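Local atomic coordinates of translocator protein BipD (Burkholderia pseudomallei, PDB entry 3NFT), a protein that is required for epithelial cell invasion and survival within host cells, and probably regulates secretion of the effectors BipB and BipC by the type III secretion system. Residues L59-D64 with A249-F254. Residues are numbered along the deposited sequence; the frame is centred on the assembly and turned at random.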
loop_
_atom_site.group_PDB
_atom_site.type_symbol
_atom_site.label_atom_id
_atom_site.label_comp_id
_atom_site.label_asym_id
_atom_site.label_seq_id
_atom_site.Cartn_x
_atom_site.Cartn_y
_atom_site.Cartn_z
ATOM N N LEU A 59 34.054 37.818 -2.095
ATOM C CA LEU A 59 34.726 38.707 -1.175
ATOM C C LEU A 59 35.502 39.786 -1.928
ATOM O O LEU A 59 35.804 39.629 -3.110
ATOM C CB LEU A 59 35.677 37.914 -0.251
ATOM C CG LEU A 59 35.010 36.876 0.659
ATOM C CD1 LEU A 59 35.971 36.374 1.744
ATOM C CD2 LEU A 59 33.737 37.307 1.318
ATOM N N PRO A 60 35.848 40.890 -1.242
ATOM C CA PRO A 60 36.724 41.878 -1.845
ATOM C C PRO A 60 38.062 41.268 -2.281
ATOM O O PRO A 60 38.429 40.191 -1.822
ATOM C CB PRO A 60 36.921 42.911 -0.723
ATOM C CG PRO A 60 35.883 42.628 0.292
ATOM C CD PRO A 60 35.498 41.226 0.148
ATOM N N ASP A 61 38.756 41.920 -3.199
ATOM C CA ASP A 61 40.031 41.442 -3.650
ATOM C C ASP A 61 40.841 42.630 -4.141
ATOM O O ASP A 61 40.360 43.770 -4.138
ATOM C CB ASP A 61 39.823 40.379 -4.748
ATOM C CG ASP A 61 40.940 39.329 -4.795
ATOM O OD1 ASP A 61 42.044 39.559 -4.238
ATOM O OD2 ASP A 61 40.708 38.263 -5.413
ATOM N N ARG A 62 42.087 42.357 -4.505
ATOM C CA ARG A 62 42.958 43.316 -5.139
ATOM C C ARG A 62 43.464 42.609 -6.390
ATOM O O ARG A 62 44.183 41.616 -6.300
ATOM C CB ARG A 62 44.109 43.674 -4.201
ATOM C CG ARG A 62 45.046 44.737 -4.714
ATOM C CD ARG A 62 44.639 46.093 -4.215
ATOM N NE ARG A 62 45.082 46.366 -2.843
ATOM C CZ ARG A 62 44.958 47.559 -2.266
ATOM N NH1 ARG A 62 44.412 48.568 -2.936
ATOM N NH2 ARG A 62 45.382 47.759 -1.028
ATOM N N ILE A 63 43.057 43.112 -7.563
ATOM C CA ILE A 63 43.360 42.470 -8.842
ATOM C C ILE A 63 44.304 43.382 -9.629
ATOM O O ILE A 63 43.952 44.522 -9.938
ATOM C CB ILE A 63 42.067 42.181 -9.660
ATOM C CG1 ILE A 63 42.387 41.498 -10.998
ATOM C CG2 ILE A 63 41.276 43.457 -9.912
ATOM C CD1 ILE A 63 42.905 40.071 -10.861
ATOM N N ASP A 64 45.510 42.887 -9.913
ATOM C CA ASP A 64 46.569 43.701 -10.521
ATOM C C ASP A 64 46.721 45.063 -9.815
ATOM O O ASP A 64 46.960 46.091 -10.460
ATOM C CB ASP A 64 46.320 43.880 -12.031
ATOM C CG ASP A 64 46.441 42.573 -12.810
ATOM O OD1 ASP A 64 47.104 41.632 -12.326
ATOM O OD2 ASP A 64 45.877 42.491 -13.923
ATOM N N ALA A 249 45.444 33.770 -0.753
ATOM C CA ALA A 249 45.541 32.399 -0.290
ATOM C C ALA A 249 44.434 32.093 0.713
ATOM O O ALA A 249 43.825 31.009 0.668
ATOM C CB ALA A 249 46.891 32.138 0.360
ATOM N N TRP A 250 44.194 33.020 1.642
ATOM C CA TRP A 250 43.134 32.852 2.617
ATOM C C TRP A 250 41.755 32.815 1.923
ATOM O O TRP A 250 40.918 31.965 2.194
ATOM C CB TRP A 250 43.178 33.956 3.696
ATOM C CG TRP A 250 41.901 33.927 4.479
ATOM C CD1 TRP A 250 41.554 33.036 5.462
ATOM C CD2 TRP A 250 40.721 34.712 4.225
ATOM N NE1 TRP A 250 40.270 33.274 5.877
ATOM C CE2 TRP A 250 39.731 34.289 5.133
ATOM C CE3 TRP A 250 40.437 35.761 3.355
ATOM C CZ2 TRP A 250 38.454 34.853 5.160
ATOM C CZ3 TRP A 250 39.178 36.328 3.385
ATOM C CH2 TRP A 250 38.201 35.874 4.270
ATOM N N ASN A 251 41.545 33.748 1.000
ATOM C CA ASN A 251 40.272 33.862 0.272
ATOM C C ASN A 251 40.003 32.577 -0.492
ATOM O O ASN A 251 38.893 32.083 -0.532
ATOM C CB ASN A 251 40.344 35.062 -0.677
ATOM C CG ASN A 251 39.005 35.477 -1.248
ATOM O OD1 ASN A 251 37.939 35.053 -0.784
ATOM N ND2 ASN A 251 39.056 36.368 -2.235
ATOM N N THR A 252 41.053 32.007 -1.079
ATOM C CA THR A 252 40.897 30.763 -1.815
ATOM C C THR A 252 40.462 29.628 -0.892
ATOM O O THR A 252 39.581 28.843 -1.230
ATOM C CB THR A 252 42.172 30.415 -2.587
ATOM O OG1 THR A 252 42.399 31.442 -3.575
ATOM C CG2 THR A 252 42.071 29.040 -3.256
ATOM N N ALA A 253 41.079 29.535 0.283
ATOM C CA ALA A 253 40.661 28.513 1.226
ATOM C C ALA A 253 39.224 28.720 1.673
ATOM O O ALA A 253 38.454 27.769 1.766
ATOM C CB ALA A 253 41.592 28.489 2.426
ATOM N N PHE A 254 38.881 29.969 1.943
ATOM C CA PHE A 254 37.531 30.313 2.398
ATOM C C PHE A 254 36.505 29.927 1.350
ATOM O O PHE A 254 35.479 29.305 1.647
ATOM C CB PHE A 254 37.469 31.812 2.715
ATOM C CG PHE A 254 36.321 32.202 3.584
ATOM C CD1 PHE A 254 36.420 32.096 4.974
ATOM C CD2 PHE A 254 35.171 32.674 3.025
ATOM C CE1 PHE A 254 35.369 32.474 5.802
ATOM C CE2 PHE A 254 34.086 33.050 3.852
ATOM C CZ PHE A 254 34.204 32.949 5.240
HETATM O O HOH W 1 36.974 37.304 -4.028
HETATM O O HOH W 2 35.265 35.165 -2.777
HETATM O O HOH W 3 41.420 36.064 -3.808
#
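L59, just ahead of the first strand of the N-terminal β-hairpin 61-63/66-68, packs against W250, N251 and F254 on the long C-terminal helix, within its predicted coiled-coil region. This packing is consistent with the N-terminal domain's role as an intramolecular chaperone that keeps coiled-coil residues from oligomerizing prematurely. The CD1 methyl of L59 does most of the apolar touching, reaching W250 CH2 at 3.4 Å and F254 CD2 at 4.0 Å. CD1 approaches both rings obliquely, and the leucine side chain crosses that of W250 at about a right angle. The two aromatic groups, one helical turn apart, lean together, with F254 CB over one face of the indole, toward its rim.

L59 also runs past N251 in the opposite direction, and its CD1 lies 3.5 Å from N251 OD1. N251 has CG anti to its backbone N (chi1 -167°), which sends CG out from the helix toward 59-61. No direct hydrogen bond joins the two segments; ordered waters bridge them instead. ND2 donates to two of these, one giving a hydrogen bond to L59 O (2.8 Å from the water oxygen) and the other to D61 OD2. A third water accepts from L59 N and donates weakly to N251 OD1. One asparagine amide is thus linked through solvent to both backbone polar atoms of L59 and to the D61 carboxylate.

Direct hydrogen bonds come one turn earlier in helix 244-295, where Y247 OH bonds to P60 O and Q248 NE2 to D61 OD1. L161, following helix 121-160, touches both L59 and F254, while P60 rests on F67 of the partner hairpin strand and I165 of strand 165-168.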